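Local coordinates for takeout-like protein 1 (Epiphyas postvittana, PDB 3E8T) that probably carries hydrophobic ligands in an insect, holding a bound ubiquinone-8 in a long internal tunnel, at residues D90-G95 with K115-N120; I103-I108 with L175-Q180; H34-M39 with I205-A210; H96-G101 with T109-M114. All blocks are in the same frame, centred on the assembly; numbering follows the deposited sequence. Where two conformers were deposited one is given.

Interaction 1 (D90-G95 with K115-N120). With UQ8 (Ubiquinone-8), chain B.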
# COMPACT_ATOMS: atom_id res chain seq x y z
N ASP A 90 -8.49 0.40 -6.98
CA ASP A 90 -8.03 -0.70 -7.78
C ASP A 90 -6.54 -0.60 -7.92
O ASP A 90 -6.02 0.49 -8.07
CB ASP A 90 -8.67 -0.71 -9.18
CG ASP A 90 -10.19 -0.85 -9.16
OD1 ASP A 90 -10.76 -1.27 -8.14
OD2 ASP A 90 -10.79 -0.53 -10.22
N ALA A 91 -5.83 -1.73 -7.86
CA ALA A 91 -4.38 -1.68 -7.94
C ALA A 91 -3.86 -2.87 -8.69
O ALA A 91 -4.55 -3.87 -8.86
CB ALA A 91 -3.83 -1.71 -6.55
N THR A 92 -2.63 -2.73 -9.13
CA THR A 92 -1.94 -3.85 -9.75
C THR A 92 -0.57 -3.98 -9.09
O THR A 92 0.08 -2.98 -8.80
CB THR A 92 -1.80 -3.72 -11.31
OG1 THR A 92 -3.08 -3.82 -11.97
CG2 THR A 92 -1.02 -4.86 -11.88
N VAL A 93 -0.15 -5.21 -8.86
CA VAL A 93 1.20 -5.54 -8.37
C VAL A 93 1.88 -6.39 -9.43
O VAL A 93 1.31 -7.39 -9.87
CB VAL A 93 1.17 -6.27 -7.04
CG1 VAL A 93 2.59 -6.45 -6.54
CG2 VAL A 93 0.33 -5.52 -6.01
N LYS A 94 3.04 -5.95 -9.87
CA LYS A 94 3.80 -6.63 -10.89
C LYS A 94 5.21 -6.89 -10.44
O LYS A 94 5.70 -6.25 -9.52
CB LYS A 94 3.83 -5.81 -12.20
CG LYS A 94 2.47 -5.59 -12.86
CD LYS A 94 2.61 -4.74 -14.17
CE LYS A 94 1.33 -4.67 -14.93
NZ LYS A 94 1.28 -3.57 -15.97
N GLY A 95 5.88 -7.82 -11.08
CA GLY A 95 7.29 -8.03 -10.83
C GLY A 95 7.74 -9.41 -11.22
O GLY A 95 6.97 -10.19 -11.77
N LYS A 115 1.42 -10.47 -12.70
CA LYS A 115 0.51 -9.33 -12.74
C LYS A 115 -0.69 -9.70 -11.87
O LYS A 115 -1.46 -10.59 -12.22
CB LYS A 115 0.03 -9.03 -14.15
CG LYS A 115 -0.94 -7.85 -14.23
CD LYS A 115 -1.33 -7.49 -15.66
CE LYS A 115 -2.51 -6.52 -15.65
NZ LYS A 115 -2.98 -6.18 -17.02
N LEU A 116 -0.79 -9.06 -10.71
CA LEU A 116 -1.85 -9.30 -9.78
C LEU A 116 -2.78 -8.08 -9.87
O LEU A 116 -2.33 -6.96 -9.59
CB LEU A 116 -1.23 -9.48 -8.37
CG LEU A 116 -2.17 -9.49 -7.17
CD1 LEU A 116 -3.12 -10.70 -7.37
CD2 LEU A 116 -1.40 -9.60 -5.90
N LYS A 117 -4.04 -8.30 -10.19
CA LYS A 117 -5.00 -7.20 -10.27
C LYS A 117 -5.93 -7.29 -9.09
O LYS A 117 -6.45 -8.36 -8.80
CB LYS A 117 -5.82 -7.31 -11.55
CG LYS A 117 -5.03 -7.31 -12.84
CD LYS A 117 -5.91 -7.49 -14.06
CE LYS A 117 -6.88 -6.33 -14.26
NZ LYS A 117 -7.70 -6.41 -15.56
N LEU A 118 -6.09 -6.19 -8.38
CA LEU A 118 -6.90 -6.12 -7.19
C LEU A 118 -8.03 -5.11 -7.44
O LEU A 118 -7.77 -3.98 -7.82
CB LEU A 118 -6.07 -5.62 -6.01
CG LEU A 118 -4.83 -6.41 -5.70
CD1 LEU A 118 -3.96 -5.71 -4.64
CD2 LEU A 118 -5.16 -7.82 -5.29
N LYS A 119 -9.27 -5.54 -7.25
CA LYS A 119 -10.41 -4.68 -7.49
C LYS A 119 -11.08 -4.36 -6.18
O LYS A 119 -11.47 -5.24 -5.43
CB LYS A 119 -11.39 -5.36 -8.43
CG LYS A 119 -12.53 -4.46 -8.85
CD LYS A 119 -13.48 -5.08 -9.83
CE LYS A 119 -14.53 -4.00 -10.28
NZ LYS A 119 -15.73 -4.48 -11.06
N ASN A 120 -11.20 -3.06 -5.91
CA ASN A 120 -11.87 -2.53 -4.75
C ASN A 120 -11.22 -3.04 -3.48
O ASN A 120 -11.88 -3.59 -2.59
CB ASN A 120 -13.37 -2.85 -4.80
CG ASN A 120 -14.20 -1.97 -3.90
OD1 ASN A 120 -13.78 -0.90 -3.52
ND2 ASN A 120 -15.38 -2.46 -3.57
C45 UQ8 B . 2.54 -16.75 -6.40
C44 UQ8 B . 1.38 -17.18 -5.50
C46 UQ8 B . 0.87 -18.52 -5.96
C43 UQ8 B . 0.25 -16.17 -5.47
C42 UQ8 B . 0.78 -14.74 -5.30
C41 UQ8 B . 1.32 -14.57 -3.89
C39 UQ8 B . 0.87 -13.24 -3.31
C40 UQ8 B . 1.87 -12.21 -2.80
C38 UQ8 B . -0.47 -12.99 -3.17
C37 UQ8 B . -1.00 -11.81 -2.66
C36 UQ8 B . -2.49 -11.86 -3.00
C34 UQ8 B . -3.21 -10.57 -2.68
C35 UQ8 B . -4.52 -10.49 -3.14
C33 UQ8 B . -2.57 -9.52 -2.03
C32 UQ8 B . -3.09 -8.29 -1.63
C31 UQ8 B . -1.92 -7.27 -1.57
C29 UQ8 B . -2.32 -5.92 -0.99
C30 UQ8 B . -3.22 -5.85 0.29
C28 UQ8 B . -1.90 -4.75 -1.60
C27 UQ8 B . -2.20 -3.46 -1.17
C26 UQ8 B . -1.08 -2.47 -1.52
C24 UQ8 B . -1.53 -1.03 -1.26
C25 UQ8 B . -2.61 -0.38 -2.14
C23 UQ8 B . -0.96 -0.32 -0.23
C22 UQ8 B . -1.24 1.00 0.15
C21 UQ8 B . -0.52 1.36 1.45
C19 UQ8 B . -1.02 2.63 2.13
C20 UQ8 B . -0.38 2.85 3.51
C18 UQ8 B . -0.93 3.88 1.24
C17 UQ8 B . -1.35 5.15 2.00
C16 UQ8 B . -1.74 6.31 1.07
C14 UQ8 B . -1.76 7.60 1.88
C15 UQ8 B . -2.32 7.57 3.32
C13 UQ8 B . -1.26 8.79 1.36
C12 UQ8 B . -1.24 9.98 2.08
C11 UQ8 B . -1.31 11.24 1.19
C9 UQ8 B . -1.89 12.44 1.95
C10 UQ8 B . -1.86 12.25 3.47
C8 UQ8 B . -1.14 13.70 1.54
C7 UQ8 B . -0.25 14.26 2.65
C6 UQ8 B . -1.02 15.15 3.66
C1 UQ8 B . -0.79 14.99 5.03
C1M UQ8 B . 0.14 14.03 5.44
C2 UQ8 B . -1.46 15.76 5.99
O2 UQ8 B . -1.25 15.62 7.20
C3 UQ8 B . -2.37 16.72 5.59
O3 UQ8 B . -3.02 17.47 6.52
C3M UQ8 B . -2.23 18.60 6.88
C4 UQ8 B . -2.64 16.90 4.23
O4 UQ8 B . -3.54 17.85 3.85
C4M UQ8 B . -4.79 17.65 4.53
C5 UQ8 B . -1.97 16.12 3.28
O5 UQ8 B . -2.21 16.31 2.08

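Interaction 2 (I103-I108 with L175-Q180)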
# COMPACT_ATOMS: atom_id res chain seq x y z
N ILE A 103 0.41 -23.90 -2.59
CA ILE A 103 -0.58 -22.88 -2.39
C ILE A 103 -1.84 -23.59 -1.95
O ILE A 103 -2.50 -24.24 -2.74
CB ILE A 103 -0.69 -22.09 -3.69
CG1 ILE A 103 -1.72 -20.98 -3.58
CG2 ILE A 103 -0.92 -23.01 -4.85
CD1 ILE A 103 -1.38 -20.06 -2.55
N LEU A 104 -2.15 -23.44 -0.66
CA LEU A 104 -3.29 -24.12 -0.05
C LEU A 104 -3.12 -25.63 -0.24
O LEU A 104 -2.18 -26.22 0.34
CB LEU A 104 -4.60 -23.54 -0.57
CG LEU A 104 -4.75 -22.01 -0.59
CD1 LEU A 104 -6.09 -21.55 -1.23
CD2 LEU A 104 -4.50 -21.31 0.77
N ILE A 105 -3.86 -26.29 -1.12
CA ILE A 105 -3.79 -27.73 -1.30
C ILE A 105 -3.07 -28.14 -2.57
O ILE A 105 -3.00 -29.33 -2.84
CB ILE A 105 -5.22 -28.32 -1.30
CG1 ILE A 105 -6.07 -27.82 -2.46
CG2 ILE A 105 -5.93 -28.09 0.06
CD1 ILE A 105 -7.38 -28.56 -2.64
N LEU A 106 -2.53 -27.20 -3.35
CA LEU A 106 -1.85 -27.58 -4.61
C LEU A 106 -0.36 -27.28 -4.56
O LEU A 106 0.05 -26.21 -4.15
CB LEU A 106 -2.41 -26.79 -5.78
CG LEU A 106 -3.80 -27.08 -6.32
CD1 LEU A 106 -3.97 -26.25 -7.63
CD2 LEU A 106 -4.00 -28.58 -6.56
N PRO A 107 0.46 -28.18 -5.03
CA PRO A 107 1.87 -27.86 -5.18
C PRO A 107 2.08 -26.73 -6.19
O PRO A 107 1.31 -26.64 -7.17
CB PRO A 107 2.49 -29.17 -5.66
CG PRO A 107 1.45 -30.19 -5.49
CD PRO A 107 0.13 -29.54 -5.44
N ILE A 108 3.15 -25.97 -6.00
CA ILE A 108 3.47 -24.90 -6.96
C ILE A 108 4.95 -24.83 -7.17
O ILE A 108 5.73 -24.97 -6.25
CB ILE A 108 2.88 -23.52 -6.51
CG1 ILE A 108 2.96 -22.49 -7.63
CG2 ILE A 108 3.55 -23.03 -5.19
CD1 ILE A 108 2.10 -21.28 -7.39
N LEU A 175 -3.83 -21.27 -12.33
CA LEU A 175 -4.36 -19.92 -12.45
C LEU A 175 -5.84 -19.91 -12.19
O LEU A 175 -6.35 -18.98 -11.56
CB LEU A 175 -3.96 -19.33 -13.79
CG LEU A 175 -2.45 -19.09 -13.97
CD1 LEU A 175 -2.15 -18.66 -15.41
CD2 LEU A 175 -1.91 -18.09 -12.96
N THR A 176 -6.55 -20.92 -12.66
CA THR A 176 -7.96 -21.07 -12.38
C THR A 176 -8.19 -21.19 -10.85
O THR A 176 -9.09 -20.57 -10.29
CB THR A 176 -8.52 -22.28 -13.09
OG1 THR A 176 -8.36 -22.12 -14.52
CG2 THR A 176 -9.97 -22.53 -12.71
N PHE A 177 -7.41 -22.02 -10.21
CA PHE A 177 -7.47 -22.23 -8.76
C PHE A 177 -7.26 -20.92 -8.01
O PHE A 177 -7.99 -20.64 -7.06
CB PHE A 177 -6.43 -23.28 -8.40
CG PHE A 177 -6.30 -23.60 -6.94
CD1 PHE A 177 -7.14 -24.51 -6.37
CD2 PHE A 177 -5.31 -23.06 -6.17
CE1 PHE A 177 -6.98 -24.85 -5.07
CE2 PHE A 177 -5.16 -23.41 -4.89
CZ PHE A 177 -5.99 -24.29 -4.33
N LEU A 178 -6.25 -20.16 -8.38
CA LEU A 178 -6.01 -18.92 -7.70
C LEU A 178 -7.16 -17.94 -7.82
O LEU A 178 -7.59 -17.31 -6.84
CB LEU A 178 -4.71 -18.30 -8.16
CG LEU A 178 -3.47 -19.10 -7.81
CD1 LEU A 178 -2.22 -18.49 -8.52
CD2 LEU A 178 -3.27 -19.19 -6.30
N ASN A 179 -7.68 -17.81 -9.05
CA ASN A 179 -8.76 -16.89 -9.24
C ASN A 179 -10.02 -17.35 -8.53
O ASN A 179 -10.79 -16.52 -8.04
CB ASN A 179 -9.02 -16.70 -10.70
CG ASN A 179 -8.05 -15.80 -11.35
OD1 ASN A 179 -7.13 -15.28 -10.76
ND2 ASN A 179 -8.39 -15.46 -12.57
N GLN A 180 -10.26 -18.65 -8.46
CA GLN A 180 -11.44 -19.14 -7.74
C GLN A 180 -11.35 -18.90 -6.24
O GLN A 180 -12.37 -18.66 -5.58
CB GLN A 180 -11.55 -20.61 -7.99
CG GLN A 180 -12.06 -20.78 -9.38
CD GLN A 180 -12.34 -22.19 -9.73
OE1 GLN A 180 -11.78 -23.14 -9.13
NE2 GLN A 180 -13.20 -22.37 -10.74

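Interaction 3 (H34-M39 with I205-A210). With UQ8 (Ubiquinone-8), chain B.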
# COMPACT_ATOMS: atom_id res chain seq x y z
N HIS A 34 12.69 17.21 -2.92
CA HIS A 34 12.38 17.14 -1.50
C HIS A 34 12.63 15.78 -0.92
O HIS A 34 12.33 15.55 0.26
CB HIS A 34 10.91 17.50 -1.27
CG HIS A 34 10.63 18.94 -1.54
ND1 HIS A 34 10.77 19.89 -0.56
CD2 HIS A 34 10.36 19.60 -2.68
CE1 HIS A 34 10.53 21.08 -1.07
NE2 HIS A 34 10.29 20.94 -2.36
N GLY A 35 13.15 14.86 -1.72
CA GLY A 35 13.44 13.51 -1.23
C GLY A 35 12.22 12.60 -1.12
O GLY A 35 12.28 11.63 -0.38
N VAL A 36 11.14 12.93 -1.83
CA VAL A 36 9.90 12.13 -1.82
C VAL A 36 9.85 11.34 -3.11
O VAL A 36 9.73 11.90 -4.20
CB VAL A 36 8.64 13.00 -1.63
CG1 VAL A 36 7.40 12.13 -1.72
CG2 VAL A 36 8.69 13.75 -0.30
N GLU A 37 9.91 10.03 -2.95
CA GLU A 37 9.97 9.11 -4.05
C GLU A 37 8.62 8.99 -4.77
O GLU A 37 7.59 9.31 -4.20
CB GLU A 37 10.40 7.75 -3.49
CG GLU A 37 11.74 7.79 -2.74
CD GLU A 37 12.10 6.50 -1.99
OE1 GLU A 37 11.41 6.11 -1.02
OE2 GLU A 37 13.08 5.84 -2.40
N VAL A 38 8.63 8.57 -6.02
CA VAL A 38 7.40 8.32 -6.75
C VAL A 38 6.65 7.14 -6.09
O VAL A 38 7.24 6.11 -5.77
CB VAL A 38 7.67 7.97 -8.21
CG1 VAL A 38 6.39 7.66 -8.98
CG2 VAL A 38 8.51 9.06 -8.88
N MET A 39 5.36 7.30 -5.86
CA MET A 39 4.54 6.26 -5.22
C MET A 39 3.47 5.71 -6.12
O MET A 39 2.69 4.86 -5.70
CB MET A 39 3.97 6.76 -3.90
CG MET A 39 5.05 6.87 -2.83
SD MET A 39 4.66 7.89 -1.44
CE MET A 39 5.08 9.53 -2.09
N ILE A 205 5.74 9.86 3.57
CA ILE A 205 4.82 10.85 4.19
C ILE A 205 5.44 11.44 5.47
O ILE A 205 5.35 12.66 5.70
CB ILE A 205 3.44 10.28 4.50
CG1 ILE A 205 2.79 9.63 3.28
CG2 ILE A 205 2.55 11.34 5.10
CD1 ILE A 205 1.58 8.69 3.70
N LYS A 206 6.05 10.60 6.28
CA LYS A 206 6.72 11.06 7.48
C LYS A 206 7.79 12.10 7.17
O LYS A 206 7.86 13.16 7.81
CB LYS A 206 7.33 9.89 8.23
CG LYS A 206 8.14 10.26 9.42
CD LYS A 206 8.60 9.01 10.17
CE LYS A 206 9.68 9.26 11.19
NZ LYS A 206 9.32 10.24 12.23
N HIS A 207 8.61 11.82 6.19
CA HIS A 207 9.64 12.75 5.76
C HIS A 207 9.06 14.07 5.30
O HIS A 207 9.57 15.17 5.66
CB HIS A 207 10.40 12.08 4.60
CG HIS A 207 11.41 12.95 3.95
ND1 HIS A 207 12.57 13.36 4.58
CD2 HIS A 207 11.41 13.52 2.73
CE1 HIS A 207 13.26 14.12 3.74
NE2 HIS A 207 12.56 14.26 2.62
N PHE A 208 8.02 13.99 4.49
CA PHE A 208 7.39 15.21 3.95
C PHE A 208 6.84 16.06 5.07
O PHE A 208 7.10 17.28 5.16
CB PHE A 208 6.26 14.80 2.97
CG PHE A 208 5.37 15.95 2.51
CD1 PHE A 208 5.79 16.74 1.50
CD2 PHE A 208 4.12 16.21 3.09
CE1 PHE A 208 5.01 17.80 1.05
CE2 PHE A 208 3.35 17.25 2.67
CZ PHE A 208 3.80 18.05 1.63
N LEU A 209 6.08 15.45 5.97
CA LEU A 209 5.51 16.23 7.07
C LEU A 209 6.54 16.76 8.05
O LEU A 209 6.34 17.79 8.68
CB LEU A 209 4.42 15.44 7.80
CG LEU A 209 3.17 15.19 7.01
CD1 LEU A 209 2.28 14.24 7.79
CD2 LEU A 209 2.41 16.50 6.71
N ALA A 210 7.66 16.10 8.16
CA ALA A 210 8.74 16.60 9.05
C ALA A 210 9.43 17.85 8.50
O ALA A 210 10.12 18.52 9.24
CB ALA A 210 9.77 15.49 9.35
C45 UQ8 B . 2.54 -16.75 -6.40
C44 UQ8 B . 1.38 -17.18 -5.50
C46 UQ8 B . 0.87 -18.52 -5.96
C43 UQ8 B . 0.25 -16.17 -5.47
C42 UQ8 B . 0.78 -14.74 -5.30
C41 UQ8 B . 1.32 -14.57 -3.89
C39 UQ8 B . 0.87 -13.24 -3.31
C40 UQ8 B . 1.87 -12.21 -2.80
C38 UQ8 B . -0.47 -12.99 -3.17
C37 UQ8 B . -1.00 -11.81 -2.66
C36 UQ8 B . -2.49 -11.86 -3.00
C34 UQ8 B . -3.21 -10.57 -2.68
C35 UQ8 B . -4.52 -10.49 -3.14
C33 UQ8 B . -2.57 -9.52 -2.03
C32 UQ8 B . -3.09 -8.29 -1.63
C31 UQ8 B . -1.92 -7.27 -1.57
C29 UQ8 B . -2.32 -5.92 -0.99
C30 UQ8 B . -3.22 -5.85 0.29
C28 UQ8 B . -1.90 -4.75 -1.60
C27 UQ8 B . -2.20 -3.46 -1.17
C26 UQ8 B . -1.08 -2.47 -1.52
C24 UQ8 B . -1.53 -1.03 -1.26
C25 UQ8 B . -2.61 -0.38 -2.14
C23 UQ8 B . -0.96 -0.32 -0.23
C22 UQ8 B . -1.24 1.00 0.15
C21 UQ8 B . -0.52 1.36 1.45
C19 UQ8 B . -1.02 2.63 2.13
C20 UQ8 B . -0.38 2.85 3.51
C18 UQ8 B . -0.93 3.88 1.24
C17 UQ8 B . -1.35 5.15 2.00
C16 UQ8 B . -1.74 6.31 1.07
C14 UQ8 B . -1.76 7.60 1.88
C15 UQ8 B . -2.32 7.57 3.32
C13 UQ8 B . -1.26 8.79 1.36
C12 UQ8 B . -1.24 9.98 2.08
C11 UQ8 B . -1.31 11.24 1.19
C9 UQ8 B . -1.89 12.44 1.95
C10 UQ8 B . -1.86 12.25 3.47
C8 UQ8 B . -1.14 13.70 1.54
C7 UQ8 B . -0.25 14.26 2.65
C6 UQ8 B . -1.02 15.15 3.66
C1 UQ8 B . -0.79 14.99 5.03
C1M UQ8 B . 0.14 14.03 5.44
C2 UQ8 B . -1.46 15.76 5.99
O2 UQ8 B . -1.25 15.62 7.20
C3 UQ8 B . -2.37 16.72 5.59
O3 UQ8 B . -3.02 17.47 6.52
C3M UQ8 B . -2.23 18.60 6.88
C4 UQ8 B . -2.64 16.90 4.23
O4 UQ8 B . -3.54 17.85 3.85
C4M UQ8 B . -4.79 17.65 4.53
C5 UQ8 B . -1.97 16.12 3.28
O5 UQ8 B . -2.21 16.31 2.08

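Interaction 4 (H96-G101 with T109-M114)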
# COMPACT_ATOMS: atom_id res chain seq x y z
N HIS A 96 9.01 -9.69 -10.97
CA HIS A 96 9.59 -10.99 -11.23
C HIS A 96 9.45 -11.84 -9.99
O HIS A 96 10.02 -11.50 -8.94
CB HIS A 96 11.08 -10.79 -11.58
CG HIS A 96 11.86 -12.04 -11.69
ND1 HIS A 96 13.22 -12.07 -11.50
CD2 HIS A 96 11.47 -13.31 -11.88
CE1 HIS A 96 13.65 -13.32 -11.64
NE2 HIS A 96 12.60 -14.09 -11.90
N TYR A 97 8.64 -12.90 -10.08
CA TYR A 97 8.35 -13.73 -8.91
C TYR A 97 9.02 -15.09 -9.02
O TYR A 97 9.34 -15.57 -10.10
CB TYR A 97 6.80 -13.97 -8.74
CG TYR A 97 6.27 -15.07 -9.61
CD1 TYR A 97 6.10 -16.33 -9.10
CD2 TYR A 97 6.04 -14.90 -10.95
CE1 TYR A 97 5.77 -17.37 -9.90
CE2 TYR A 97 5.72 -15.96 -11.75
CZ TYR A 97 5.61 -17.20 -11.21
OH TYR A 97 5.31 -18.28 -12.00
N THR A 98 9.17 -15.68 -7.83
CA THR A 98 9.41 -17.11 -7.75
C THR A 98 8.43 -17.69 -6.76
O THR A 98 8.02 -17.01 -5.81
CB THR A 98 10.84 -17.54 -7.41
OG1 THR A 98 11.12 -17.25 -6.05
CG2 THR A 98 11.87 -16.90 -8.33
N ALA A 99 8.04 -18.94 -6.98
CA ALA A 99 7.16 -19.64 -6.08
C ALA A 99 7.63 -21.08 -5.93
O ALA A 99 8.03 -21.74 -6.91
CB ALA A 99 5.73 -19.59 -6.61
N GLY A 100 7.46 -21.62 -4.72
CA GLY A 100 7.73 -22.99 -4.44
C GLY A 100 6.88 -23.45 -3.26
O GLY A 100 6.30 -22.62 -2.56
N GLY A 101 6.84 -24.75 -3.03
CA GLY A 101 6.07 -25.27 -1.91
C GLY A 101 4.65 -25.58 -2.38
O GLY A 101 4.41 -26.29 -3.36
N THR A 109 5.31 -24.54 -8.42
CA THR A 109 6.64 -24.01 -8.72
C THR A 109 6.46 -22.99 -9.84
O THR A 109 5.62 -23.14 -10.71
CB THR A 109 7.68 -25.04 -9.17
OG1 THR A 109 7.23 -25.68 -10.38
CG2 THR A 109 8.06 -26.03 -8.06
N GLY A 110 7.28 -21.94 -9.79
CA GLY A 110 7.29 -20.99 -10.89
C GLY A 110 8.41 -20.01 -10.74
O GLY A 110 8.91 -19.78 -9.66
N ASP A 111 8.79 -19.40 -11.85
CA ASP A 111 9.83 -18.37 -11.90
C ASP A 111 9.59 -17.56 -13.15
O ASP A 111 9.85 -18.01 -14.25
CB ASP A 111 11.20 -19.03 -11.96
CG ASP A 111 12.34 -18.03 -11.86
OD1 ASP A 111 12.15 -16.86 -12.18
OD2 ASP A 111 13.47 -18.42 -11.46
N GLY A 112 9.01 -16.39 -12.96
CA GLY A 112 8.53 -15.64 -14.08
C GLY A 112 8.03 -14.27 -13.72
O GLY A 112 8.52 -13.69 -12.76
N GLN A 113 7.08 -13.78 -14.49
CA GLN A 113 6.52 -12.49 -14.23
C GLN A 113 5.13 -12.61 -13.66
O GLN A 113 4.37 -13.52 -14.00
CB GLN A 113 6.47 -11.65 -15.52
CG GLN A 113 7.83 -11.34 -16.08
CD GLN A 113 8.74 -10.59 -15.16
OE1 GLN A 113 8.39 -9.52 -14.66
NE2 GLN A 113 9.95 -11.12 -14.95
N MET A 114 4.78 -11.67 -12.79
CA MET A 114 3.47 -11.60 -12.15
C MET A 114 2.73 -10.34 -12.55
O MET A 114 3.35 -9.27 -12.63
CB MET A 114 3.66 -11.58 -10.61
CG MET A 114 2.34 -11.46 -9.86
SD MET A 114 2.60 -11.63 -8.09
CE MET A 114 3.06 -9.95 -7.67

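Interaction 1 (D90-G95 with K115-N120)
Two neighbouring strands of the strongly curved antiparallel sheet of the takeout (juvenile hormone binding protein-like) fold, 90-95 and 115-118, run side by side and form part of the wall of the ubiquinone tunnel. Four backbone hydrogen bonds join them, in two reciprocal pairs: Ala91 with Leu118 and Val93 with Leu116. The straightest links Leu116 N to Val93 O at 2.8 Å, with 169° at the hydrogen. CA of Thr92 turns its hydrogen to Leu116 O, 3.1 Å away.

The side chains sort by face. Ala91, Val93, Leu116 and Leu118 look inward. Leu118, with CG beside its backbone N, sends CD2 to within 3.5 Å of ubiquinone C35, while CD2 of Leu116 lies 3.8 Å from ubiquinone C34, both on the isoprenoid tail. On the neighbouring strand 54-77, Leu58 and Leu63 pack against Val93; Leu63 also touches Ala91.

The other face is polar. Lys94 and Lys115 lie alongside each other with extended chains, CE of Lys94 resting 3.9 Å from CD of Lys115; the aliphatic parts touch, and the like-charged Lys94 NZ and Lys115 NZ end 5.1 Å apart, probably repelling each other mildly. The side chains of Thr92 and Lys115 cross obliquely, with Thr92 CG2 3.8 Å from Lys115 CG.

Where the chain turns its corner, Asn120 N donates to Asp90 OD1 at 2.9 Å, meeting that oxygen nearly along its C-O axis.

Interaction 2 (I103-I108 with L175-Q180)
The backbone of 103-106 folds into a type II' beta turn, closed by Leu106 N to Ile103 O at 3.0 Å and by the reciprocal bond from Ile103 N to Leu106 O, and it faces one side of helix 168-180 without any backbone pairing between them. Phe177 carries the contact. Its CG stands anti to the backbone N (chi1 178°), which sends the ring out from the helix into the turn. Leu106 meets it tip to tip: CD1 of Leu106 sits over one face, 3.7 Å from the Phe177 ring centroid and 17° off the normal, a CH-pi contact. Leu104 CB comes instead to the edge of the Phe177 ring, and Ile105 CG1 approaches Phe177 CZ at 4.0 Å. Ile103 O lies 3.5 Å from CE2 of Phe177. The arrangement is a beta-hairpin tip packed on a helix at one end of the elongated fold, where the strands 102-103 and 106-111 are joined. Leu104 also leans on helix 182-211, through Gln184, Val185 and Glu188. Deeper in, Ile103 and Leu178 cross obliquely, Ile103 CG1 against Leu178 CD2 at 3.6 Å. Leu178 reaches the bound ubiquinone with its side chain, as does Ile108.

Interaction 3 (H34-M39 with I205-A210)
His207 leaves helix 182-211 with CG anti to its backbone N (chi1 174°), and this torsion carries the imidazole out from the helix toward the loop 34-39. CB points at the loop. From CG the ring extends edge-on: His207 CD2 lies 3.3 Å from His34 O and 3.7 Å from Gly35 O, with Val36 CG2 near the ring plane at 4.1 Å. At the tip, His207 NE2 donates to His34 O at 2.7 Å, with 147° at the hydrogen. The acceptor lies only 6° out of the ring plane, and the donor sits in the plane of the His34 carbonyl, so the bond fixes how the ring is turned. As the donor, NE2 carries a proton.

Gly35, at positive phi, leaves room for the ring beside it. With Val36 it faces Leu31 in a G1 beta bulge. Val36 CG2 also rests 4.2 Å from CB of Phe208, whose ring meets Phe27 of helix 13-28 edge-to-face. The side chain of His34 turns elsewhere, ND1 bonding to Lys211 NZ.

From the same helix Ile205 and Leu209 reach the ligand: Leu209 CD1 is 3.2 Å from ubiquinone C1M on the quinone ring, and Ile205 CD1 is 3.5 Å from ubiquinone C12 of the tail. The arrangement is that of a long helix lining a lipid-carrier tunnel with one side while a surface loop is tied to another.

Interaction 4 (H96-G101 with T109-M114)
His96 and Asp111 stand on one face of a two-stranded antiparallel pairing and cross obliquely, with imidazole and carboxylate planes only 22° apart. The histidine CG is anti to its backbone N (chi1 172°), and so is CG of the aspartate, which brings the two flat groups together across the strands. NE2 of His96 donates to Asp111 OD1 at 2.8 Å, nearly in the ring plane, and uses the syn lone pair of the carboxylate oxygen. Gly112 O also lies at the ring edge, 3.1 Å from His96 CD2. Beside the aspartate, Thr98 runs alongside and points the same way, its CG2 touching Asp111 CG at 3.7 Å, while its OG1 bonds to Thr57 OG1.

Tyr97 takes the other face. With chi1 at 82°, CG occupies the crowded position between backbone N and carbonyl carbon, and the ring folds across the backbone of the opposing strand. Tyr97 CE2 packs 3.5 Å from Gly112 N, and Tyr97 OH reaches 3.5 Å from Gly110 CA; a side chain at Gly110 would collide with the Tyr97 hydroxyl, so the glycine makes room for it. The hydroxyl bonds to Thr161 O, and Phe56 and Leu58 of strand 54-77 touch the ring.

Between the two faces, reciprocal backbone bonds pair Tyr97 with Gly112 and Ala99 with Gly110. In two of them, Tyr97 N to Gly112 O and Ala99 N to Gly110 O, the donor rises above the carbonyl plane, off the lone pairs. As for the imidazole, a carboxylate bound in plane would probably favour its protonated form.

In the fold
Interactions 1 and 4 continue one another: both join strand 82-100 to the chain that returns beside it, and Gly95 O and Met114 N probably hydrogen-bond across their boundary. Interaction 1 lies nearer the centre of the chain and has a buried greasy face; interaction 4, closer to the surface, adds a histidine-carboxylate pair to its backbone bonds. Interaction 2 follows on strand 106-111, meeting interaction 4 through Ile108 and Gly101, but is apolar and joins sheet to helix. Interaction 3 is a surface contact held by one side-chain-to-backbone bond. All four come close to the same ubiquinone: interaction 3 at the quinone ring and adjoining tail, the others along or near the rest of the tail.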